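Local structure of C381 turret protein (Sulfolobus turreted icosahedral virus, 4IND) at residues F99-N104 and D120-E125; L145-E150 and S170-K175; G152-I157 and E258-N263. The protein probably builds the turrets of the virus capsid, where five copies of its chain of jelly-roll domains assemble together. All coordinates share one frame; numbering follows the deposited sequence.

Interaction 1: F99-N104 and D120-E125; sequences FFNNNN and DIFTKE
Three backbone-to-side-chain hydrogen bonds tie the loop 99-104 to the strand segment 120-125. Two of them use one carboxylate. Phe-99 N donates to Asp-120 OD2 at 2.8 Å, and Phe-100 N donates to Asp-120 OD1 at 2.7 Å. Each oxygen offers its syn lone pair, so two successive N-H groups are gripped as by a fork. OD1 also takes Ile-121 N on its anti lone pair, at 2.8 Å. OD2 has a further partner in Tyr-130 OH. The carboxylate is buried, and these donors probably help to keep it charged. The third bond runs the other way. Thr-123 N points almost straight (178°) at Asn-101 OD1, 2.9 Å off, in the amide plane. CG of Asn-101 lies anti to its carbonyl carbon (chi1 -72°), which brings the amide to the strand. Its ND2 donates to Ser-170 O.

The setting is the first of the jelly-roll domains. The loop joins strands 94-96 and 108-110 and folds back on strand 114-124, which within this chain is an outermost strand of a four-stranded antiparallel sheet. Phe-100 adopts the left-handed helical conformation, with positive phi and psi.

Apolar contacts fill in between the polar ones. CE2 of Phe-99 meets CD1 of Phe-122 at 3.7 Å, and the two side chains cross obliquely. Phe-99 also meets the Tyr-130 ring. CD1 of Phe-100 lies 4.1 Å from CG1 of Ile-121. The Phe-100 ring stands nearly square to the Asp-120 carboxylate, their planes 84° apart, and it packs further on Ile-157 and Ile-161.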
loop_
_atom_site.group_PDB
_atom_site.type_symbol
_atom_site.label_atom_id
_atom_site.label_comp_id
_atom_site.label_asym_id
_atom_site.label_seq_id
_atom_site.Cartn_x
_atom_site.Cartn_y
_atom_site.Cartn_z
ATOM N N PHE A 99 0.842 15.371 -29.086
ATOM C CA PHE A 99 -0.424 14.657 -29.122
ATOM C C PHE A 99 -1.316 15.019 -27.926
ATOM O O PHE A 99 -2.453 15.450 -28.099
ATOM C CB PHE A 99 -0.111 13.152 -29.156
ATOM C CG PHE A 99 -1.313 12.257 -29.344
ATOM C CD1 PHE A 99 -2.071 12.319 -30.508
ATOM C CD2 PHE A 99 -1.639 11.300 -28.389
ATOM C CE1 PHE A 99 -3.171 11.455 -30.703
ATOM C CE2 PHE A 99 -2.733 10.434 -28.578
ATOM C CZ PHE A 99 -3.493 10.514 -29.736
ATOM N N PHE A 100 -0.799 14.817 -26.716
ATOM C CA PHE A 100 -1.539 15.140 -25.494
ATOM C C PHE A 100 -2.940 14.522 -25.518
ATOM O O PHE A 100 -3.870 15.069 -24.942
ATOM C CB PHE A 100 -1.668 16.674 -25.339
ATOM C CG PHE A 100 -0.391 17.381 -24.902
ATOM C CD1 PHE A 100 0.605 16.712 -24.225
ATOM C CD2 PHE A 100 -0.215 18.738 -25.160
ATOM C CE1 PHE A 100 1.756 17.359 -23.824
ATOM C CE2 PHE A 100 0.935 19.395 -24.765
ATOM C CZ PHE A 100 1.926 18.707 -24.101
ATOM N N ASN A 101 -3.074 13.399 -26.223
ATOM C CA ASN A 101 -4.339 12.688 -26.404
ATOM C C ASN A 101 -5.359 13.400 -27.280
ATOM O O ASN A 101 -5.994 12.767 -28.120
ATOM C CB ASN A 101 -4.972 12.250 -25.062
ATOM C CG ASN A 101 -4.212 11.117 -24.415
ATOM O OD1 ASN A 101 -3.921 10.106 -25.069
ATOM N ND2 ASN A 101 -3.860 11.279 -23.133
ATOM N N ASN A 102 -5.501 14.715 -27.079
ATOM C CA ASN A 102 -6.537 15.487 -27.751
ATOM C C ASN A 102 -6.087 16.840 -28.314
ATOM O O ASN A 102 -6.916 17.628 -28.727
ATOM C CB ASN A 102 -7.740 15.701 -26.820
ATOM C CG ASN A 102 -8.547 14.427 -26.597
ATOM O OD1 ASN A 102 -8.523 13.846 -25.517
ATOM N ND2 ASN A 102 -9.274 14.004 -27.614
ATOM N N ASN A 103 -4.787 17.110 -28.336
ATOM C CA ASN A 103 -4.312 18.412 -28.799
ATOM C C ASN A 103 -4.028 18.383 -30.290
ATOM O O ASN A 103 -3.509 17.388 -30.810
ATOM C CB ASN A 103 -3.014 18.807 -28.100
ATOM C CG ASN A 103 -2.424 20.086 -28.681
ATOM O OD1 ASN A 103 -3.094 21.125 -28.722
ATOM N ND2 ASN A 103 -1.177 20.016 -29.142
ATOM N N ASN A 104 -4.342 19.473 -30.975
ATOM C CA ASN A 104 -3.810 19.673 -32.319
ATOM C C ASN A 104 -3.526 21.132 -32.639
ATOM O O ASN A 104 -3.445 21.510 -33.815
ATOM C CB ASN A 104 -4.725 19.059 -33.372
ATOM C CG ASN A 104 -6.124 19.596 -33.306
ATOM O OD1 ASN A 104 -6.351 20.757 -32.957
ATOM N ND2 ASN A 104 -7.085 18.747 -33.621
ATOM N N ASP A 120 5.370 14.336 -24.162
ATOM C CA ASP A 120 4.023 14.084 -24.643
ATOM C C ASP A 120 3.300 13.163 -23.684
ATOM O O ASP A 120 3.913 12.531 -22.804
ATOM C CB ASP A 120 4.068 13.470 -26.047
ATOM C CG ASP A 120 2.898 13.900 -26.906
ATOM O OD1 ASP A 120 1.842 14.249 -26.334
ATOM O OD2 ASP A 120 3.024 13.915 -28.163
ATOM N N ILE A 121 1.986 13.094 -23.835
ATOM C CA ILE A 121 1.186 12.296 -22.918
ATOM C C ILE A 121 0.291 11.399 -23.759
ATOM O O ILE A 121 -0.285 11.845 -24.760
ATOM C CB ILE A 121 0.358 13.182 -22.005
ATOM C CG1 ILE A 121 1.290 14.040 -21.138
ATOM C CG2 ILE A 121 -0.576 12.324 -21.142
ATOM C CD1 ILE A 121 0.585 15.144 -20.371
ATOM N N PHE A 122 0.181 10.132 -23.369
ATOM C CA PHE A 122 -0.561 9.167 -24.186
ATOM C C PHE A 122 -1.285 8.198 -23.290
ATOM O O PHE A 122 -0.658 7.470 -22.523
ATOM C CB PHE A 122 0.399 8.431 -25.127
ATOM C CG PHE A 122 -0.248 7.310 -25.935
ATOM C CD1 PHE A 122 -1.403 7.531 -26.674
ATOM C CD2 PHE A 122 0.340 6.070 -25.990
ATOM C CE1 PHE A 122 -1.986 6.505 -27.433
ATOM C CE2 PHE A 122 -0.224 5.029 -26.741
ATOM C CZ PHE A 122 -1.386 5.256 -27.470
ATOM N N THR A 123 -2.615 8.184 -23.380
ATOM C CA THR A 123 -3.393 7.217 -22.614
ATOM C C THR A 123 -3.633 5.991 -23.464
ATOM O O THR A 123 -4.362 6.056 -24.443
ATOM C CB THR A 123 -4.754 7.796 -22.192
ATOM O OG1 THR A 123 -4.528 8.966 -21.397
ATOM C CG2 THR A 123 -5.541 6.772 -21.361
ATOM N N LYS A 124 -3.029 4.867 -23.091
ATOM C CA LYS A 124 -3.330 3.616 -23.781
ATOM C C LYS A 124 -4.561 2.958 -23.159
ATOM O O LYS A 124 -4.473 2.183 -22.201
ATOM C CB LYS A 124 -2.120 2.667 -23.794
ATOM C CG LYS A 124 -2.367 1.394 -24.609
ATOM C CD LYS A 124 -2.479 1.775 -26.096
ATOM C CE LYS A 124 -3.084 0.651 -26.928
ATOM N NZ LYS A 124 -3.259 1.091 -28.357
ATOM N N GLU A 125 -5.721 3.268 -23.732
ATOM C CA GLU A 125 -6.981 2.614 -23.414
ATOM C C GLU A 125 -7.856 2.675 -24.664
ATOM O O GLU A 125 -7.692 3.566 -25.492
ATOM C CB GLU A 125 -7.707 3.333 -22.264
ATOM C CG GLU A 125 -7.224 2.965 -20.854
ATOM C CD GLU A 125 -8.132 3.512 -19.738
ATOM O OE1 GLU A 125 -8.909 4.463 -19.993
ATOM O OE2 GLU A 125 -8.077 2.989 -18.597
#

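Interaction 2: L145-E150 and S170-K175; sequences LERVFE and SFRLRK. With 2HP (dihydrogenphosphate ion), chain U.
Three arginines, two bent at chi3 and one extended, converge on a dihydrogenphosphate ion between segments 145-150 and 170-175. Arg-147 has CG anti to its carbonyl carbon and turns at chi3 (57°). Its guanidinium then meets O2 of the ion edge-on: NE donates at 3.1 Å and NH2 at 2.9 Å. Arg-172 starts with CG anti to the backbone N and also bends at chi3. Its NH2 donates to O1 of the ion at 3.2 Å, while NH1 forms a salt bridge with Glu-125. NH2 of Arg-147 and NH2 of Arg-172 come within 4.0 Å, and the anion probably offsets their repulsion.

Arg-174 takes the crowded first rotamer, with CG between the backbone N and the carbonyl carbon. From there the chain is extended to NE, and chi4 (-91°) swings the guanidinium across it. NH2 donates to Phe-149 O at 2.6 Å, nearly straight and in the guanidinium plane. NH1 reaches the same oxygen and O3 of the ion only by weak bonds.

The contact joins two jelly-roll domains. Segment 145-150 runs off the end of strand 138-147 in the first, and segment 170-175 runs off strand 168-172 in the second. Phe-149 carries the apolar share. Its CE2 touches CD2 of Leu-173 at 3.6 Å, and its ring meets Tyr-178 edge-to-face. Glu-150 bends at chi2, so OE2 comes over one face of the Arg-147 guanidinium, toward its rim, in a long, purely electrostatic salt bridge. Leu-79 N also donates to the ion. Val-148 O lies 2.2 Å from O4 of the ion, too close for a non-bonded contact, so the modelled ion position calls for caution.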
loop_
_atom_site.group_PDB
_atom_site.type_symbol
_atom_site.label_atom_id
_atom_site.label_comp_id
_atom_site.label_asym_id
_atom_site.label_seq_id
_atom_site.Cartn_x
_atom_site.Cartn_y
_atom_site.Cartn_z
ATOM N N LEU A 145 8.884 5.647 -23.687
ATOM C CA LEU A 145 7.498 5.481 -23.238
ATOM C C LEU A 145 7.557 4.972 -21.822
ATOM O O LEU A 145 8.065 3.876 -21.591
ATOM C CB LEU A 145 6.813 4.384 -24.073
ATOM C CG LEU A 145 6.279 4.694 -25.458
ATOM C CD1 LEU A 145 6.137 3.412 -26.308
ATOM C CD2 LEU A 145 4.931 5.354 -25.303
ATOM N N GLU A 146 7.062 5.734 -20.853
ATOM C CA GLU A 146 7.068 5.221 -19.476
ATOM C C GLU A 146 5.734 5.532 -18.822
ATOM O O GLU A 146 5.163 6.590 -19.046
ATOM C CB GLU A 146 8.244 5.803 -18.656
ATOM C CG GLU A 146 8.036 7.245 -18.206
ATOM C CD GLU A 146 8.778 7.599 -16.899
ATOM O OE1 GLU A 146 10.021 7.417 -16.825
ATOM O OE2 GLU A 146 8.111 8.092 -15.956
ATOM N N ARG A 147 5.236 4.605 -18.016
ATOM C CA ARG A 147 4.001 4.833 -17.290
ATOM C C ARG A 147 4.294 5.739 -16.087
ATOM O O ARG A 147 5.234 5.506 -15.337
ATOM C CB ARG A 147 3.406 3.486 -16.841
ATOM C CG ARG A 147 2.963 2.612 -18.040
ATOM C CD ARG A 147 2.229 1.366 -17.581
ATOM N NE ARG A 147 1.088 1.741 -16.761
ATOM C CZ ARG A 147 0.315 0.881 -16.119
ATOM N NH1 ARG A 147 0.561 -0.418 -16.208
ATOM N NH2 ARG A 147 -0.697 1.327 -15.380
ATOM N N VAL A 148 3.501 6.781 -15.917
ATOM C CA VAL A 148 3.687 7.688 -14.765
ATOM C C VAL A 148 2.796 7.240 -13.611
ATOM O O VAL A 148 1.862 6.491 -13.811
ATOM C CB VAL A 148 3.358 9.132 -15.157
ATOM C CG1 VAL A 148 4.271 9.588 -16.267
ATOM C CG2 VAL A 148 1.919 9.245 -15.625
ATOM N N PHE A 149 3.069 7.673 -12.395
ATOM C CA PHE A 149 2.248 7.230 -11.282
ATOM C C PHE A 149 2.588 5.778 -10.976
ATOM O O PHE A 149 1.854 5.086 -10.275
ATOM C CB PHE A 149 0.756 7.408 -11.607
ATOM C CG PHE A 149 0.395 8.824 -11.981
ATOM C CD1 PHE A 149 0.804 9.893 -11.175
ATOM C CD2 PHE A 149 -0.301 9.097 -13.143
ATOM C CE1 PHE A 149 0.512 11.202 -11.535
ATOM C CE2 PHE A 149 -0.613 10.410 -13.499
ATOM C CZ PHE A 149 -0.201 11.461 -12.684
ATOM N N GLU A 150 3.697 5.317 -11.543
ATOM C CA GLU A 150 4.337 4.087 -11.093
ATOM C C GLU A 150 5.516 4.540 -10.259
ATOM O O GLU A 150 6.225 5.473 -10.638
ATOM C CB GLU A 150 4.887 3.284 -12.271
ATOM C CG GLU A 150 3.912 3.050 -13.403
ATOM C CD GLU A 150 2.995 1.877 -13.145
ATOM O OE1 GLU A 150 1.983 2.069 -12.435
ATOM O OE2 GLU A 150 3.289 0.768 -13.648
ATOM N N SER A 170 -5.587 15.706 -22.375
ATOM C CA SER A 170 -6.381 14.759 -21.589
ATOM C C SER A 170 -5.468 13.707 -20.985
ATOM O O SER A 170 -4.427 13.392 -21.550
ATOM C CB SER A 170 -7.418 14.059 -22.472
ATOM O OG SER A 170 -8.344 14.985 -22.990
ATOM N N PHE A 171 -5.878 13.137 -19.856
ATOM C CA PHE A 171 -5.143 12.021 -19.269
ATOM C C PHE A 171 -6.057 11.240 -18.329
ATOM O O PHE A 171 -7.069 11.759 -17.880
ATOM C CB PHE A 171 -3.862 12.508 -18.567
ATOM C CG PHE A 171 -4.034 13.774 -17.778
ATOM C CD1 PHE A 171 -4.465 13.740 -16.458
ATOM C CD2 PHE A 171 -3.749 15.000 -18.347
ATOM C CE1 PHE A 171 -4.624 14.910 -15.725
ATOM C CE2 PHE A 171 -3.901 16.177 -17.619
ATOM C CZ PHE A 171 -4.341 16.134 -16.305
ATOM N N ARG A 172 -5.716 9.985 -18.068
ATOM C CA ARG A 172 -6.500 9.144 -17.160
ATOM C C ARG A 172 -5.805 9.125 -15.816
ATOM O O ARG A 172 -4.596 8.930 -15.752
ATOM C CB ARG A 172 -6.586 7.698 -17.687
ATOM C CG ARG A 172 -7.375 6.782 -16.775
ATOM C CD ARG A 172 -6.941 5.318 -16.814
ATOM N NE ARG A 172 -5.630 5.103 -16.199
ATOM C CZ ARG A 172 -5.037 3.908 -16.150
ATOM N NH1 ARG A 172 -5.634 2.845 -16.692
ATOM N NH2 ARG A 172 -3.844 3.762 -15.586
ATOM N N LEU A 173 -6.558 9.329 -14.739
ATOM C CA LEU A 173 -6.002 9.218 -13.390
ATOM C C LEU A 173 -6.741 8.135 -12.639
ATOM O O LEU A 173 -7.972 8.134 -12.621
ATOM C CB LEU A 173 -6.157 10.534 -12.631
ATOM C CG LEU A 173 -5.504 11.758 -13.253
ATOM C CD1 LEU A 173 -5.761 12.984 -12.374
ATOM C CD2 LEU A 173 -4.006 11.531 -13.419
ATOM N N ARG A 174 -6.017 7.215 -12.012
ATOM C CA ARG A 174 -6.695 6.191 -11.226
ATOM C C ARG A 174 -7.039 6.824 -9.886
ATOM O O ARG A 174 -6.656 7.959 -9.626
ATOM C CB ARG A 174 -5.787 4.993 -11.022
ATOM C CG ARG A 174 -4.499 5.378 -10.327
ATOM C CD ARG A 174 -3.843 4.186 -9.686
ATOM N NE ARG A 174 -2.599 4.578 -9.047
ATOM C CZ ARG A 174 -1.404 4.554 -9.633
ATOM N NH1 ARG A 174 -1.265 4.140 -10.893
ATOM N NH2 ARG A 174 -0.340 4.944 -8.940
ATOM N N LYS A 175 -7.728 6.090 -9.031
ATOM C CA LYS A 175 -8.195 6.644 -7.761
ATOM C C LYS A 175 -7.078 7.307 -6.974
ATOM O O LYS A 175 -5.940 6.831 -6.925
ATOM C CB LYS A 175 -8.883 5.569 -6.901
ATOM C CG LYS A 175 -7.956 4.477 -6.374
ATOM C CD LYS A 175 -8.768 3.337 -5.725
ATOM C CE LYS A 175 -7.868 2.294 -5.070
ATOM N NZ LYS A 175 -7.199 2.856 -3.853
HETATM P P 2HP U . -0.186 4.975 -14.944
HETATM O O1 2HP U . -1.457 5.523 -14.346
HETATM O O2 2HP U . -0.740 4.110 -16.033
HETATM O O3 2HP U . 0.567 4.144 -13.857
HETATM O O4 2HP U . 0.733 6.055 -15.596
#

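Interaction 3: G152-I157 and E258-N263. With 2HP (dihydrogenphosphate ion), chain Y.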
loop_
_atom_site.group_PDB
_atom_site.type_symbol
_atom_site.label_atom_id
_atom_site.label_comp_id
_atom_site.label_asym_id
_atom_site.label_seq_id
_atom_site.Cartn_x
_atom_site.Cartn_y
_atom_site.Cartn_z
ATOM N N GLY A 152 5.857 6.225 -7.824
ATOM C CA GLY A 152 5.757 7.552 -7.261
ATOM C C GLY A 152 6.196 8.639 -8.210
ATOM O O GLY A 152 6.493 9.747 -7.768
ATOM N N ASN A 153 6.236 8.342 -9.507
ATOM C CA ASN A 153 6.530 9.395 -10.475
ATOM C C ASN A 153 5.342 10.297 -10.739
ATOM O O ASN A 153 4.212 9.966 -10.411
ATOM C CB ASN A 153 7.086 8.818 -11.776
ATOM C CG ASN A 153 8.528 8.384 -11.627
ATOM O OD1 ASN A 153 9.247 8.883 -10.752
ATOM N ND2 ASN A 153 8.958 7.444 -12.460
ATOM N N ARG A 154 5.615 11.452 -11.322
ATOM C CA ARG A 154 4.583 12.406 -11.642
ATOM C C ARG A 154 4.811 12.871 -13.055
ATOM O O ARG A 154 5.889 12.665 -13.622
ATOM C CB ARG A 154 4.691 13.623 -10.714
ATOM C CG ARG A 154 6.091 14.234 -10.706
ATOM C CD ARG A 154 6.126 15.560 -9.938
ATOM N NE ARG A 154 7.497 16.064 -9.809
ATOM C CZ ARG A 154 7.825 17.144 -9.103
ATOM N NH1 ARG A 154 6.886 17.812 -8.468
ATOM N NH2 ARG A 154 9.080 17.559 -9.038
ATOM N N ILE A 155 3.799 13.496 -13.626
ATOM C CA ILE A 155 3.981 14.244 -14.861
ATOM C C ILE A 155 4.630 15.562 -14.458
ATOM O O ILE A 155 4.136 16.252 -13.564
ATOM C CB ILE A 155 2.631 14.528 -15.528
ATOM C CG1 ILE A 155 2.007 13.215 -16.027
ATOM C CG2 ILE A 155 2.790 15.500 -16.707
ATOM C CD1 ILE A 155 0.588 13.402 -16.545
ATOM N N ASN A 156 5.760 15.888 -15.084
ATOM C CA ASN A 156 6.452 17.156 -14.806
ATOM C C ASN A 156 7.033 17.723 -16.116
ATOM O O ASN A 156 8.188 17.518 -16.437
ATOM C CB ASN A 156 7.527 16.965 -13.749
ATOM C CG ASN A 156 8.147 18.286 -13.301
ATOM O OD1 ASN A 156 7.711 19.350 -13.733
ATOM N ND2 ASN A 156 9.169 18.219 -12.441
ATOM N N ILE A 157 6.193 18.416 -16.871
ATOM C CA ILE A 157 6.618 19.057 -18.123
ATOM C C ILE A 157 6.963 20.518 -17.853
ATOM O O ILE A 157 6.163 21.227 -17.253
ATOM C CB ILE A 157 5.492 19.007 -19.147
ATOM C CG1 ILE A 157 5.139 17.543 -19.464
ATOM C CG2 ILE A 157 5.876 19.748 -20.439
ATOM C CD1 ILE A 157 3.860 17.411 -20.289
ATOM N N GLU A 258 2.300 19.919 -14.373
ATOM C CA GLU A 258 2.759 19.014 -13.336
ATOM C C GLU A 258 1.494 18.374 -12.772
ATOM O O GLU A 258 0.558 19.065 -12.349
ATOM C CB GLU A 258 3.551 19.851 -12.310
ATOM C CG GLU A 258 4.139 19.147 -11.098
ATOM C CD GLU A 258 4.929 20.135 -10.222
ATOM O OE1 GLU A 258 5.904 20.721 -10.748
ATOM O OE2 GLU A 258 4.560 20.347 -9.030
ATOM N N VAL A 259 1.433 17.045 -12.817
ATOM C CA VAL A 259 0.315 16.300 -12.232
ATOM C C VAL A 259 0.895 15.273 -11.290
ATOM O O VAL A 259 1.699 14.444 -11.705
ATOM C CB VAL A 259 -0.491 15.558 -13.322
ATOM C CG1 VAL A 259 -1.736 14.904 -12.711
ATOM C CG2 VAL A 259 -0.868 16.511 -14.444
ATOM N N GLU A 260 0.496 15.319 -10.026
ATOM C CA GLU A 260 1.137 14.506 -9.003
ATOM C C GLU A 260 0.144 14.107 -7.931
ATOM O O GLU A 260 -0.755 14.885 -7.577
ATOM C CB GLU A 260 2.293 15.295 -8.372
ATOM C CG GLU A 260 1.843 16.638 -7.851
ATOM C CD GLU A 260 2.920 17.709 -7.922
ATOM O OE1 GLU A 260 4.112 17.376 -8.105
ATOM O OE2 GLU A 260 2.571 18.899 -7.792
ATOM N N GLU A 261 0.289 12.891 -7.411
ATOM C CA GLU A 261 -0.587 12.422 -6.348
ATOM C C GLU A 261 -0.206 13.084 -5.022
ATOM O O GLU A 261 0.981 13.269 -4.727
ATOM C CB GLU A 261 -0.497 10.897 -6.218
ATOM C CG GLU A 261 -1.644 10.284 -5.426
ATOM C CD GLU A 261 -1.562 8.765 -5.319
ATOM O OE1 GLU A 261 -0.707 8.149 -5.998
ATOM O OE2 GLU A 261 -2.350 8.191 -4.545
ATOM N N ILE A 262 -1.216 13.441 -4.227
ATOM C CA ILE A 262 -0.984 14.019 -2.902
ATOM C C ILE A 262 -1.689 13.217 -1.806
ATOM O O ILE A 262 -2.588 12.416 -2.089
ATOM C CB ILE A 262 -1.439 15.498 -2.815
ATOM C CG1 ILE A 262 -2.952 15.607 -3.009
ATOM C CG2 ILE A 262 -0.664 16.360 -3.829
ATOM C CD1 ILE A 262 -3.541 16.935 -2.484
ATOM N N ASN A 263 -1.236 13.406 -0.568
ATOM C CA ASN A 263 -1.953 12.939 0.595
ATOM C C ASN A 263 -2.957 14.000 1.014
ATOM O O ASN A 263 -2.918 15.123 0.516
ATOM C CB ASN A 263 -0.977 12.598 1.728
ATOM C CG ASN A 263 -0.242 11.304 1.462
ATOM O OD1 ASN A 263 -0.807 10.383 0.883
ATOM N ND2 ASN A 263 1.028 11.237 1.848
HETATM P P 2HP Y . 7.878 21.423 -7.268
HETATM O O1 2HP Y . 7.567 22.356 -6.060
HETATM O O2 2HP Y . 7.764 19.981 -6.883
HETATM O O3 2HP Y . 9.309 21.528 -7.671
HETATM O O4 2HP Y . 6.914 21.771 -8.437
HETATM O O HOH W 1 2.788 11.444 -8.303
#
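Strands 155-163 and 253-262 are antiparallel neighbours in one sheet of the second jelly-roll domain, and strand 155-163 is an outermost strand of that sheet within this chain. The tight part is the pair Ile-155 and Val-259, a hydrogen-bonded pair. Ile-155 N donates to Val-259 O at 3.0 Å, and Val-259 N returns a bond to Ile-155 O at 2.9 Å. The second donor sits above the carbonyl plane. The same Ile-155 O also receives a CA-H contact from Glu-258. The side chains of Ile-155 and Val-259 lie side by side, with their CB atoms 4.0 Å apart.

On the opposite face, Asn-156 and Glu-258 form the next, non-hydrogen-bonded pair. Arg-154 runs alongside Glu-260, extended from CG to NE, with CG of Asn-156 over one face of its guanidinium, toward the rim. Its NH1 makes two salt bridges, a fairly straight one to Glu-260 OE1 at 2.8 Å, in the guanidinium plane and nearly along the C-O axis, and a longer one to Glu-258 OE2 at 3.5 Å. The same NH1 donates to O2 of a dihydrogenphosphate ion at 2.8 Å. Glu-125 and Asp-238 of a neighbouring subunit hold NE and NH2, so the guanidinium is pinned between subunits. Lys-181 NZ of the same chain and Glu-237 N of the neighbouring subunit also donate to the ion.

Beyond Arg-154 the segments diverge, and partly exposed Gly-152 and Glu-261 lie at this looser end. Here a water replaces direct contact: it donates to Asn-153 O at 2.9 Å and accepts from Glu-261 N at 3.0 Å.

In the fold
Interaction 1 belongs to the first jelly roll, interaction 3 to the second, and interaction 2 bridges them. The centres of interactions 2 and 3 are about 9 Å apart, those of 1 and 2 about 11 Å, and those of 1 and 3 about 17 Å. Phe-149 CE1 packs on Val-259 O at 3.5 Å, linking interactions 2 and 3. Ile-121 CD1 meets Ile-157 CD1 at 4.0 Å, linking 1 and 3. Interactions 2 and 3 each hold their own phosphate site. Glu-125, at the end of segment 120-125, links the Arg-172 side of one site to Arg-154 of the other site in a neighbouring subunit.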